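Long-range contacts in putative alpha-L-fucosidase (Bacteroides thetaiotaomicron VPI-5482, PDB 3GZA), which is a putative exported glycoside hydrolase of family 29 that probably removes alpha-linked L-fucose from glycans: residues D216-G221 against V266-D271; G225-P230 against R309-I314; N60-V65 against C118-L123. One frame throughout, in Å; residues are numbered along the deposited sequence.

Interaction 1 of 3, residues D216-G221 against V266-D271; sequences DFRWGG and VPAMAD
Arg-218 is bonded through both its backbone N and its O: N donates to Pro-267 O, and O accepts from Met-269 N; Gly-220 N reaches Met-269 O at 2.7 Å. The Arg-218 side chain extends to segment 266-271, where NH1 donates to Val-266 O at 2.8 Å, 20° out of the guanidinium plane, while Ala-268 CB lies against one face of that group, offset toward its rim. On the other face of the sheet, Trp-219 NE1 gives a bond to the syn side of Asp-271 OD1 at 3.1 Å, the acceptor lying in the indole plane and the carboxylate turned 69° from it. This parallel pairing of short strand 218-219 with strand 264-273 belongs to the sheet of the TIM-barrel-type domain, probably the catalytic one. Between the aromatic rings, the bent chain of Met-269, a selenomethionine, sets SE at the edge of the Trp-219 five-membered ring, a Met-aromatic contact, and Met-269 CB lies 3.7 Å from Phe-217 CD1. Further out, Phe-217 stacks with Trp-17 and Tyr-209, and Leu-255 O and Trp-232 O accept from the Arg-218 guanidinium. Bound HEPES lies about 3 Å, at the nearest atoms, from the Trp-219 side chain.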
ATOM      1  N   ASP A 216       0.478  23.150  20.485  1.00 23.00           N
ATOM      2  CA  ASP A 216       1.447  23.528  21.517  1.00 23.85           C
ATOM      3  C   ASP A 216       2.391  24.657  21.112  1.00 25.33           C
ATOM      4  O   ASP A 216       3.122  25.196  21.957  1.00 25.71           O
ATOM      5  CB  ASP A 216       2.196  22.321  22.020  1.00 24.67           C
ATOM      6  CG  ASP A 216       1.345  21.400  22.858  1.00 24.94           C
ATOM      7  OD1 ASP A 216       0.214  21.742  23.279  1.00 25.01           O
ATOM      8  OD2 ASP A 216       1.879  20.298  23.182  1.00 25.71           O
ATOM      9  N   PHE A 217       2.328  25.046  19.850  1.00 25.11           N
ATOM     10  CA  PHE A 217       2.966  26.238  19.333  1.00 24.42           C
ATOM     11  C   PHE A 217       2.217  26.568  18.055  1.00 24.62           C
ATOM     12  O   PHE A 217       1.373  25.759  17.628  1.00 24.53           O
ATOM     13  CB  PHE A 217       4.484  26.083  19.171  1.00 24.91           C
ATOM     14  CG  PHE A 217       4.907  24.975  18.280  1.00 23.64           C
ATOM     15  CD1 PHE A 217       4.913  25.159  16.945  1.00 25.77           C
ATOM     16  CD2 PHE A 217       5.331  23.750  18.805  1.00 24.20           C
ATOM     17  CE1 PHE A 217       5.292  24.188  16.124  1.00 24.86           C
ATOM     18  CE2 PHE A 217       5.728  22.769  17.997  1.00 25.93           C
ATOM     19  CZ  PHE A 217       5.743  22.986  16.655  1.00 25.15           C
ATOM     20  N   ARG A 218       2.465  27.734  17.467  1.00 25.08           N
ATOM     21  CA  ARG A 218       1.739  28.156  16.267  1.00 25.32           C
ATOM     22  C   ARG A 218       2.721  28.502  15.178  1.00 25.14           C
ATOM     23  O   ARG A 218       3.760  29.068  15.465  1.00 25.44           O
ATOM     24  CB  ARG A 218       0.855  29.395  16.506  1.00 26.13           C
ATOM     25  CG  ARG A 218       1.635  30.665  16.908  1.00 25.88           C
ATOM     26  CD  ARG A 218       0.711  31.785  17.279  1.00 25.88           C
ATOM     27  NE  ARG A 218       1.450  33.049  17.201  1.00 25.38           N
ATOM     28  CZ  ARG A 218       2.050  33.669  18.216  1.00 24.97           C
ATOM     29  NH1 ARG A 218       1.916  33.233  19.479  1.00 25.00           N
ATOM     30  NH2 ARG A 218       2.727  34.781  17.972  1.00 24.92           N
ATOM     31  N   TRP A 219       2.335  28.226  13.946  1.00 25.39           N
ATOM     32  CA  TRP A 219       3.096  28.702  12.776  1.00 26.52           C
ATOM     33  C   TRP A 219       2.943  30.205  12.734  1.00 26.54           C
ATOM     34  O   TRP A 219       1.830  30.728  12.751  1.00 28.74           O
ATOM     35  CB  TRP A 219       2.515  28.067  11.509  1.00 28.06           C
ATOM     36  CG  TRP A 219       3.165  28.531  10.237  1.00 26.70           C
ATOM     37  CD1 TRP A 219       4.435  28.370   9.889  1.00 28.77           C
ATOM     38  CD2 TRP A 219       2.519  29.207   9.161  1.00 26.39           C
ATOM     39  NE1 TRP A 219       4.662  28.896   8.650  1.00 29.14           N
ATOM     40  CE2 TRP A 219       3.498  29.410   8.169  1.00 26.59           C
ATOM     41  CE3 TRP A 219       1.218  29.628   8.931  1.00 30.07           C
ATOM     42  CZ2 TRP A 219       3.226  30.026   6.986  1.00 27.83           C
ATOM     43  CZ3 TRP A 219       0.944  30.272   7.759  1.00 30.57           C
ATOM     44  CH2 TRP A 219       1.947  30.463   6.794  1.00 29.14           C
ATOM     45  N   GLY A 220       4.070  30.908  12.655  1.00 24.82           N
ATOM     46  CA  GLY A 220       4.112  32.366  12.683  1.00 26.08           C
ATOM     47  C   GLY A 220       3.672  33.127  11.453  1.00 26.61           C
ATOM     48  O   GLY A 220       4.037  34.298  11.308  1.00 25.94           O
ATOM     49  N   GLY A 221       2.905  32.494  10.579  1.00 26.66           N
ATOM     50  CA  GLY A 221       2.258  33.239   9.475  1.00 27.33           C
ATOM     51  C   GLY A 221       3.005  33.379   8.156  1.00 26.99           C
ATOM     52  O   GLY A 221       2.478  34.040   7.241  1.00 26.86           O
ATOM     53  N   VAL A 266       0.412  29.581  23.326  1.00 23.11           N
ATOM     54  CA  VAL A 266       0.584  28.979  21.990  1.00 22.12           C
ATOM     55  C   VAL A 266       1.721  29.740  21.277  1.00 23.32           C
ATOM     56  O   VAL A 266       1.454  30.600  20.419  1.00 22.99           O
ATOM     57  CB  VAL A 266      -0.705  28.984  21.141  1.00 23.68           C
ATOM     58  CG1 VAL A 266      -0.556  28.101  19.943  1.00 24.64           C
ATOM     59  CG2 VAL A 266      -1.919  28.479  21.957  1.00 23.06           C
ATOM     60  N   PRO A 267       2.972  29.478  21.693  1.00 23.29           N
ATOM     61  CA  PRO A 267       4.065  30.325  21.251  1.00 23.07           C
ATOM     62  C   PRO A 267       4.435  30.226  19.796  1.00 23.86           C
ATOM     63  O   PRO A 267       4.111  29.265  19.100  1.00 24.03           O
ATOM     64  CB  PRO A 267       5.218  29.934  22.179  1.00 23.72           C
ATOM     65  CG  PRO A 267       4.852  28.544  22.632  1.00 24.64           C
ATOM     66  CD  PRO A 267       3.425  28.454  22.651  1.00 25.03           C
ATOM     67  N   ALA A 268       5.117  31.278  19.350  1.00 23.93           N
ATOM     68  CA  ALA A 268       5.472  31.423  17.949  1.00 24.11           C
ATOM     69  C   ALA A 268       6.592  30.549  17.402  1.00 25.26           C
ATOM     70  O   ALA A 268       7.656  30.382  17.979  1.00 24.43           O
ATOM     71  CB  ALA A 268       5.796  32.902  17.650  1.00 25.40           C
HETATM   72  N   MSE A 269       6.320  30.005  16.245  1.00 24.86           N
HETATM   73  CA  MSE A 269       7.274  29.238  15.466  1.00 24.50           C
HETATM   74  C   MSE A 269       7.538  29.998  14.164  1.00 24.42           C
HETATM   75  O   MSE A 269       6.630  30.521  13.546  1.00 25.02           O
HETATM   76  CB  MSE A 269       6.700  27.879  15.114  1.00 25.47           C
HETATM   77  CG  MSE A 269       7.593  27.036  14.386  1.00 26.90           C
HETATM   78 SE   MSE A 269       7.297  26.996  12.442  0.75 26.68          SE
HETATM   79  CE  MSE A 269       5.873  25.714  12.455  1.00 25.73           C
ATOM     80  N   ALA A 270       8.812  30.122  13.791  1.00 24.81           N
ATOM     81  CA  ALA A 270       9.226  30.673  12.492  1.00 23.86           C
ATOM     82  C   ALA A 270       9.858  29.536  11.730  1.00 24.34           C
ATOM     83  O   ALA A 270      10.445  28.622  12.329  1.00 25.16           O
ATOM     84  CB  ALA A 270      10.239  31.816  12.669  1.00 22.68           C
ATOM     85  N   ASP A 271       9.708  29.518  10.400  1.00 23.66           N
ATOM     86  CA  ASP A 271      10.344  28.472   9.628  1.00 24.56           C
ATOM     87  C   ASP A 271      10.703  28.953   8.231  1.00 25.00           C
ATOM     88  O   ASP A 271      10.100  29.911   7.737  1.00 24.66           O
ATOM     89  CB  ASP A 271       9.549  27.143   9.593  1.00 24.29           C
ATOM     90  CG  ASP A 271       8.211  27.193   8.866  1.00 27.10           C
ATOM     91  OD1 ASP A 271       7.681  28.240   8.470  1.00 26.62           O
ATOM     92  OD2 ASP A 271       7.632  26.068   8.715  1.00 26.76           O
TER

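Interaction 2 of 3, residues G225-P230 against R309-I314; sequences GTVEYP and RNATLI
Segments 225-230 and 309-314 run in opposite directions without pairing as strands, Gly-225 CA lying 6.4 Å from Leu-313 CA and Tyr-229 CA facing Arg-309 CA. Arg-309 makes the largest contribution of any residue. Its chain is extended from CG to NE, with CD anti to CA (chi2 -178°), and passes Val-227 in the opposite direction before NH1 donates to Val-227 O at 2.9 Å. That bond is fairly straight, 158° at the hydrogen, and lies in both the guanidinium and the carbonyl plane. Tyr-229 CB rests 3.8 Å above one face of the guanidinium, offset toward the rim near NE, while the phenol ring is turned 50° from the guanidinium plane. In the TIM-barrel-type domain, the loop between strands 218-219 and 234-235 is thus laid against residues 309-313. An alanine in place of Arg-309 would probably leave Val-227 O without this donor and open a gap beside Tyr-229 CB. Nearer the sheet the contact becomes apolar: Val-227 CG1 meets Ala-311 CB at 3.6 Å, and its CG2 lies 3.6 Å from Arg-309 CB. Leu-313 CD1 approaches Gly-225 O at 3.6 Å. Around this, Tyr-229 OH is hydrogen-bonded to Ser-404 O and Glu-403 N, and its ring makes a cation-pi contact with Arg-409, carrying the loop across to the C-terminal part of the chain. Val-227 also packs on Ala-268, and its backbone bonds to Lys-305.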
ATOM      1  N   GLY A 225      11.113  32.611   7.813  1.00 24.03           N
ATOM      2  CA  GLY A 225      12.025  32.432   8.929  1.00 24.25           C
ATOM      3  C   GLY A 225      12.006  33.607   9.882  1.00 24.18           C
ATOM      4  O   GLY A 225      12.968  33.815  10.629  1.00 24.97           O
ATOM      5  N   THR A 226      10.899  34.354   9.877  1.00 25.10           N
ATOM      6  CA  THR A 226      10.708  35.508  10.764  1.00 24.93           C
ATOM      7  C   THR A 226       9.300  35.495  11.297  1.00 24.94           C
ATOM      8  O   THR A 226       8.441  34.763  10.810  1.00 24.37           O
ATOM      9  CB  THR A 226      10.891  36.860  10.052  1.00 26.32           C
ATOM     10  OG1 THR A 226       9.782  37.128   9.149  1.00 25.05           O
ATOM     11  CG2 THR A 226      12.188  36.918   9.305  1.00 24.55           C
ATOM     12  N   VAL A 227       9.102  36.282  12.336  1.00 23.88           N
ATOM     13  CA  VAL A 227       7.793  36.664  12.825  1.00 24.70           C
ATOM     14  C   VAL A 227       7.753  38.181  12.816  1.00 24.43           C
ATOM     15  O   VAL A 227       8.755  38.836  12.618  1.00 23.84           O
ATOM     16  CB  VAL A 227       7.489  36.099  14.228  1.00 24.63           C
ATOM     17  CG1 VAL A 227       7.353  34.580  14.196  1.00 24.62           C
ATOM     18  CG2 VAL A 227       8.547  36.540  15.293  1.00 24.48           C
ATOM     19  N   GLU A 228       6.608  38.774  13.110  1.00 24.55           N
ATOM     20  CA  GLU A 228       6.504  40.209  13.177  1.00 24.39           C
ATOM     21  C   GLU A 228       6.793  40.679  14.594  1.00 24.07           C
ATOM     22  O   GLU A 228       7.140  39.870  15.459  1.00 23.44           O
ATOM     23  CB  GLU A 228       5.146  40.655  12.670  1.00 24.07           C
ATOM     24  CG  GLU A 228       4.906  40.307  11.202  1.00 26.63           C
ATOM     25  CD  GLU A 228       5.879  41.005  10.285  1.00 29.12           C
ATOM     26  OE1 GLU A 228       6.011  42.230  10.424  1.00 36.16           O
ATOM     27  OE2 GLU A 228       6.463  40.359   9.398  1.00 31.60           O
ATOM     28  N   TYR A 229       6.731  41.985  14.817  1.00 23.91           N
ATOM     29  CA  TYR A 229       6.989  42.565  16.133  1.00 23.55           C
ATOM     30  C   TYR A 229       5.920  43.607  16.478  1.00 24.18           C
ATOM     31  O   TYR A 229       5.612  44.442  15.626  1.00 23.67           O
ATOM     32  CB  TYR A 229       8.435  43.136  16.189  1.00 23.98           C
ATOM     33  CG  TYR A 229       8.762  43.509  17.627  1.00 21.77           C
ATOM     34  CD1 TYR A 229       9.240  42.533  18.505  1.00 22.59           C
ATOM     35  CD2 TYR A 229       8.547  44.786  18.111  1.00 23.04           C
ATOM     36  CE1 TYR A 229       9.457  42.807  19.806  1.00 24.00           C
ATOM     37  CE2 TYR A 229       8.756  45.093  19.456  1.00 22.08           C
ATOM     38  CZ  TYR A 229       9.227  44.086  20.301  1.00 22.66           C
ATOM     39  OH  TYR A 229       9.451  44.364  21.622  1.00 23.37           O
ATOM     40  N   PRO A 230       5.364  43.569  17.709  1.00 24.35           N
ATOM     41  CA  PRO A 230       5.650  42.650  18.817  1.00 23.81           C
ATOM     42  C   PRO A 230       5.216  41.226  18.511  1.00 24.13           C
ATOM     43  O   PRO A 230       4.395  41.003  17.600  1.00 22.94           O
ATOM     44  CB  PRO A 230       4.822  43.222  19.978  1.00 23.61           C
ATOM     45  CG  PRO A 230       3.737  43.947  19.348  1.00 26.41           C
ATOM     46  CD  PRO A 230       4.325  44.543  18.100  1.00 25.33           C
ATOM     47  N   ARG A 309      12.902  37.880  18.181  1.00 23.77           N
ATOM     48  CA  ARG A 309      11.511  38.313  18.272  1.00 23.38           C
ATOM     49  C   ARG A 309      10.657  37.225  18.978  1.00 23.89           C
ATOM     50  O   ARG A 309       9.470  37.098  18.728  1.00 23.54           O
ATOM     51  CB  ARG A 309      10.926  38.647  16.882  1.00 23.33           C
ATOM     52  CG  ARG A 309      11.447  39.885  16.300  1.00 23.12           C
ATOM     53  CD  ARG A 309      10.822  40.204  14.954  1.00 22.98           C
ATOM     54  NE  ARG A 309      11.379  41.439  14.419  1.00 23.06           N
ATOM     55  CZ  ARG A 309      11.055  41.929  13.225  1.00 26.79           C
ATOM     56  NH1 ARG A 309      10.187  41.321  12.453  1.00 25.83           N
ATOM     57  NH2 ARG A 309      11.625  43.030  12.793  1.00 27.18           N
ATOM     58  N   ASN A 310      11.262  36.466  19.897  1.00 24.18           N
ATOM     59  CA  ASN A 310      10.511  35.542  20.742  1.00 23.80           C
ATOM     60  C   ASN A 310       9.836  34.426  19.971  1.00 23.93           C
ATOM     61  O   ASN A 310       8.734  34.015  20.287  1.00 24.06           O
ATOM     62  CB  ASN A 310       9.420  36.326  21.517  1.00 23.64           C
ATOM     63  CG  ASN A 310       8.838  35.545  22.678  1.00 23.77           C
ATOM     64  OD1 ASN A 310       9.502  34.665  23.270  1.00 24.01           O
ATOM     65  ND2 ASN A 310       7.597  35.926  23.077  1.00 24.05           N
ATOM     66  N   ALA A 311      10.496  33.932  18.922  1.00 23.97           N
ATOM     67  CA  ALA A 311      10.032  32.791  18.179  1.00 24.73           C
ATOM     68  C   ALA A 311      11.195  31.781  18.015  1.00 26.23           C
ATOM     69  O   ALA A 311      12.316  32.163  17.781  1.00 31.22           O
ATOM     70  CB  ALA A 311       9.497  33.234  16.771  1.00 25.09           C
ATOM     71  N   THR A 312      10.911  30.497  18.145  1.00 24.47           N
ATOM     72  CA  THR A 312      11.851  29.455  17.841  1.00 25.01           C
ATOM     73  C   THR A 312      11.828  29.230  16.334  1.00 24.58           C
ATOM     74  O   THR A 312      10.767  29.108  15.711  1.00 24.59           O
ATOM     75  CB  THR A 312      11.589  28.207  18.661  1.00 24.71           C
ATOM     76  OG1 THR A 312      12.016  28.496  20.016  1.00 25.24           O
ATOM     77  CG2 THR A 312      12.352  26.970  18.094  1.00 26.03           C
ATOM     78  N   LEU A 313      13.012  29.150  15.744  1.00 24.49           N
ATOM     79  CA  LEU A 313      13.211  29.076  14.306  1.00 24.02           C
ATOM     80  C   LEU A 313      13.503  27.651  13.875  1.00 24.21           C
ATOM     81  O   LEU A 313      14.400  26.987  14.443  1.00 25.80           O
ATOM     82  CB  LEU A 313      14.389  29.964  13.940  1.00 24.98           C
ATOM     83  CG  LEU A 313      14.935  29.929  12.509  1.00 23.67           C
ATOM     84  CD1 LEU A 313      13.863  30.438  11.494  1.00 25.94           C
ATOM     85  CD2 LEU A 313      16.265  30.732  12.340  1.00 24.85           C
ATOM     86  N   ILE A 314      12.798  27.194  12.837  1.00 23.89           N
ATOM     87  CA  ILE A 314      13.009  25.894  12.268  1.00 24.89           C
ATOM     88  C   ILE A 314      13.561  26.013  10.841  1.00 24.20           C
ATOM     89  O   ILE A 314      12.924  26.614   9.998  1.00 24.36           O
ATOM     90  CB  ILE A 314      11.735  25.009  12.264  1.00 25.40           C
ATOM     91  CG1 ILE A 314      11.209  24.894  13.714  1.00 27.67           C
ATOM     92  CG2 ILE A 314      12.055  23.622  11.638  1.00 26.97           C
ATOM     93  CD1 ILE A 314       9.908  24.000  13.854  1.00 25.20           C
TER

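Interaction 3 of 3, residues N60-V65 against C118-L123; sequences NTDQWV and CRKYGL
Asp-62 and Val-65, at the start of helix 61-69, meet residues 118-123 at the C-terminal end of helix 110-121, joining two of the helices outside the TIM-barrel-type sheet. Asp-62 CG is anti to its own carbonyl carbon (chi1 -76°), which brings the carboxylate to the Tyr-121 edge: CG lies in the ring plane, 3.7 Å from CE2, and the two planes stand 82° apart. Lys-120 reaches in at about a right angle to Asp-62. Its CG is anti to the backbone N and the chain stays extended beyond it, and NZ forms a salt bridge with OD2 at 2.8 Å, arriving from above the carboxylate plane, 44° out of it. The other oxygen, OD1, is bonded to Ser-117 OG, and with both oxygens held the carboxylate is probably restrained from turning. Lys-120 CG also lies over one face of the Tyr-121 ring, offset toward the rim. One turn along helix 61-69, Val-65 offers its two methyls: CG1 meets Tyr-121 CB at 3.8 Å and Leu-123 CD2 at 4.2 Å, and CG2 lies close to the Cys-118 backbone N. The two helix ends that meet here are closed locally. Gly-122, with positive phi, completes a Schellman motif after helix 110-121, whereas Asn-60 N-caps helix 61-69. Its OD1 accepts from Asp-62 N at 3.0 Å, the donor standing above the carbonyl plane.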
ATOM      1  N   ASN A  60      23.597   8.548   5.919  1.00 27.66           N
ATOM      2  CA  ASN A  60      24.239   8.683   7.214  1.00 27.35           C
ATOM      3  C   ASN A  60      23.524   9.769   8.018  1.00 26.54           C
ATOM      4  O   ASN A  60      23.821  10.952   7.890  1.00 26.66           O
ATOM      5  CB  ASN A  60      25.706   9.001   7.087  1.00 27.05           C
ATOM      6  CG  ASN A  60      26.386   9.072   8.445  1.00 29.71           C
ATOM      7  OD1 ASN A  60      25.760   8.785   9.464  1.00 32.08           O
ATOM      8  ND2 ASN A  60      27.704   9.333   8.448  1.00 36.52           N
ATOM      9  N   THR A  61      22.549   9.390   8.840  1.00 25.66           N
ATOM     10  CA  THR A  61      21.828  10.387   9.621  1.00 25.34           C
ATOM     11  C   THR A  61      22.713  11.062  10.668  1.00 24.85           C
ATOM     12  O   THR A  61      22.348  12.181  11.100  1.00 25.89           O
ATOM     13  CB  THR A  61      20.579   9.819  10.260  1.00 24.56           C
ATOM     14  OG1 THR A  61      20.954   8.666  10.985  1.00 25.42           O
ATOM     15  CG2 THR A  61      19.535   9.451   9.213  1.00 26.51           C
ATOM     16  N   ASP A  62      23.858  10.470  11.032  1.00 24.69           N
ATOM     17  CA  ASP A  62      24.760  11.183  11.937  1.00 23.66           C
ATOM     18  C   ASP A  62      25.175  12.480  11.231  1.00 25.11           C
ATOM     19  O   ASP A  62      25.330  13.489  11.886  1.00 25.96           O
ATOM     20  CB  ASP A  62      26.004  10.389  12.301  1.00 23.92           C
ATOM     21  CG  ASP A  62      25.768   9.279  13.308  1.00 23.40           C
ATOM     22  OD1 ASP A  62      24.689   9.217  13.906  1.00 26.15           O
ATOM     23  OD2 ASP A  62      26.753   8.460  13.482  1.00 25.80           O
ATOM     24  N   GLN A  63      25.485  12.399   9.919  1.00 25.72           N
ATOM     25  CA  GLN A  63      25.944  13.568   9.141  1.00 25.17           C
ATOM     26  C   GLN A  63      24.870  14.644   9.088  1.00 25.60           C
ATOM     27  O   GLN A  63      25.168  15.860   9.183  1.00 25.83           O
ATOM     28  CB  GLN A  63      26.468  13.125   7.757  1.00 25.81           C
ATOM     29  CG  GLN A  63      27.100  14.213   6.910  1.00 25.11           C
ATOM     30  CD  GLN A  63      26.145  14.924   6.006  1.00 27.53           C
ATOM     31  OE1 GLN A  63      24.973  14.545   5.904  1.00 25.71           O
ATOM     32  NE2 GLN A  63      26.631  15.986   5.333  1.00 27.62           N
ATOM     33  N   TRP A  64      23.625  14.206   8.965  1.00 24.89           N
ATOM     34  CA  TRP A  64      22.485  15.153   8.973  1.00 24.79           C
ATOM     35  C   TRP A  64      22.412  15.936  10.299  1.00 26.25           C
ATOM     36  O   TRP A  64      22.298  17.157  10.319  1.00 25.83           O
ATOM     37  CB  TRP A  64      21.180  14.382   8.863  1.00 26.09           C
ATOM     38  CG  TRP A  64      20.929  13.603   7.632  1.00 25.11           C
ATOM     39  CD1 TRP A  64      21.838  13.239   6.667  1.00 25.66           C
ATOM     40  CD2 TRP A  64      19.724  12.952   7.304  1.00 26.42           C
ATOM     41  NE1 TRP A  64      21.203  12.447   5.722  1.00 26.45           N
ATOM     42  CE2 TRP A  64      19.922  12.230   6.112  1.00 26.57           C
ATOM     43  CE3 TRP A  64      18.456  12.936   7.895  1.00 27.16           C
ATOM     44  CZ2 TRP A  64      18.885  11.495   5.486  1.00 28.84           C
ATOM     45  CZ3 TRP A  64      17.434  12.200   7.278  1.00 27.96           C
ATOM     46  CH2 TRP A  64      17.664  11.496   6.095  1.00 28.09           C
ATOM     47  N   VAL A  65      22.478  15.205  11.409  1.00 25.91           N
ATOM     48  CA  VAL A  65      22.357  15.767  12.714  1.00 26.31           C
ATOM     49  C   VAL A  65      23.543  16.666  13.017  1.00 26.01           C
ATOM     50  O   VAL A  65      23.391  17.756  13.561  1.00 25.24           O
ATOM     51  CB  VAL A  65      22.146  14.666  13.773  1.00 26.80           C
ATOM     52  CG1 VAL A  65      22.186  15.242  15.201  1.00 27.61           C
ATOM     53  CG2 VAL A  65      20.799  13.988  13.512  1.00 25.31           C
ATOM     54  N   CYS A 118      20.120  11.800  16.525  1.00 24.77           N
ATOM     55  CA  CYS A 118      19.793  12.977  17.346  1.00 26.07           C
ATOM     56  C   CYS A 118      20.361  12.805  18.736  1.00 25.83           C
ATOM     57  O   CYS A 118      21.098  13.643  19.260  1.00 26.55           O
ATOM     58  CB  CYS A 118      18.283  13.178  17.431  1.00 25.99           C
ATOM     59  SG  CYS A 118      17.574  13.816  15.873  1.00 26.92           S
ATOM     60  N   ARG A 119      20.024  11.689  19.373  1.00 25.50           N
ATOM     61  CA  ARG A 119      20.419  11.486  20.757  1.00 25.90           C
ATOM     62  C   ARG A 119      21.929  11.388  20.915  1.00 25.54           C
ATOM     63  O   ARG A 119      22.494  11.823  21.930  1.00 26.95           O
ATOM     64  CB  ARG A 119      19.706  10.261  21.332  1.00 26.48           C
ATOM     65  CG  ARG A 119      18.212  10.492  21.456  1.00 27.40           C
ATOM     66  CD  ARG A 119      17.429   9.325  22.008  1.00 28.15           C
ATOM     67  NE  ARG A 119      15.978   9.631  21.964  1.00 28.15           N
ATOM     68  CZ  ARG A 119      15.055   8.960  21.264  1.00 28.18           C
ATOM     69  NH1 ARG A 119      15.354   7.891  20.523  1.00 29.60           N
ATOM     70  NH2 ARG A 119      13.808   9.372  21.324  1.00 29.86           N
ATOM     71  N   LYS A 120      22.591  10.803  19.928  1.00 25.29           N
ATOM     72  CA  LYS A 120      24.062  10.678  19.940  1.00 24.57           C
ATOM     73  C   LYS A 120      24.777  12.042  20.052  1.00 24.19           C
ATOM     74  O   LYS A 120      25.794  12.162  20.757  1.00 25.55           O
ATOM     75  CB  LYS A 120      24.530   9.944  18.679  1.00 25.02           C
ATOM     76  CG  LYS A 120      26.047   9.783  18.524  1.00 25.46           C
ATOM     77  CD  LYS A 120      26.421   8.907  17.339  1.00 25.20           C
ATOM     78  CE  LYS A 120      27.897   8.870  17.085  1.00 27.61           C
ATOM     79  NZ  LYS A 120      28.144   8.005  15.890  1.00 29.20           N
ATOM     80  N   TYR A 121      24.231  13.046  19.362  1.00 24.24           N
ATOM     81  CA  TYR A 121      24.807  14.378  19.313  1.00 24.87           C
ATOM     82  C   TYR A 121      24.107  15.381  20.199  1.00 26.03           C
ATOM     83  O   TYR A 121      24.420  16.573  20.177  1.00 27.46           O
ATOM     84  CB  TYR A 121      24.918  14.873  17.885  1.00 25.08           C
ATOM     85  CG  TYR A 121      25.842  13.986  17.080  1.00 24.43           C
ATOM     86  CD1 TYR A 121      27.196  14.070  17.217  1.00 29.05           C
ATOM     87  CD2 TYR A 121      25.320  13.037  16.214  1.00 23.58           C
ATOM     88  CE1 TYR A 121      28.052  13.209  16.502  1.00 27.89           C
ATOM     89  CE2 TYR A 121      26.132  12.189  15.502  1.00 27.88           C
ATOM     90  CZ  TYR A 121      27.471  12.270  15.632  1.00 28.26           C
ATOM     91  OH  TYR A 121      28.281  11.422  14.903  1.00 30.63           O
ATOM     92  N   GLY A 122      23.150  14.922  20.979  1.00 25.24           N
ATOM     93  CA  GLY A 122      22.512  15.801  21.920  1.00 26.95           C
ATOM     94  C   GLY A 122      21.420  16.688  21.385  1.00 27.37           C
ATOM     95  O   GLY A 122      21.189  17.768  21.937  1.00 29.71           O
ATOM     96  N   LEU A 123      20.801  16.307  20.269  1.00 27.20           N
ATOM     97  CA  LEU A 123      19.655  17.031  19.738  1.00 26.50           C
ATOM     98  C   LEU A 123      18.424  16.199  20.103  1.00 27.65           C
ATOM     99  O   LEU A 123      18.493  14.973  20.198  1.00 28.76           O
ATOM    100  CB  LEU A 123      19.726  17.288  18.243  1.00 27.02           C
ATOM    101  CG  LEU A 123      20.461  18.564  17.795  1.00 25.35           C
ATOM    102  CD1 LEU A 123      21.936  18.477  18.172  1.00 27.50           C
ATOM    103  CD2 LEU A 123      20.237  18.792  16.312  1.00 26.66           C
TER

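From the N terminus, interaction 3 comes first: it closes the loop that contains strand 75-79, joining helices 61-69 and 110-121, with Cys-118 and Leu-123 touching Ala-76 of that strand, and it is complete before the other two open. Interaction 1 then closes the loop from 216-221 to 266-271. Interaction 2 starts within that loop, at 225-230, and ends beyond it, at 309-314, so the two cross along the chain. They also touch, because strands 264-273 and 312-317 are neighbours in one sheet: Ala-270 N probably bonds to Thr-312 O at 2.9 Å, and Ala-270 O to Ile-314 N. Interaction 3 lies apart, its centre about 24 Å from that of interaction 1.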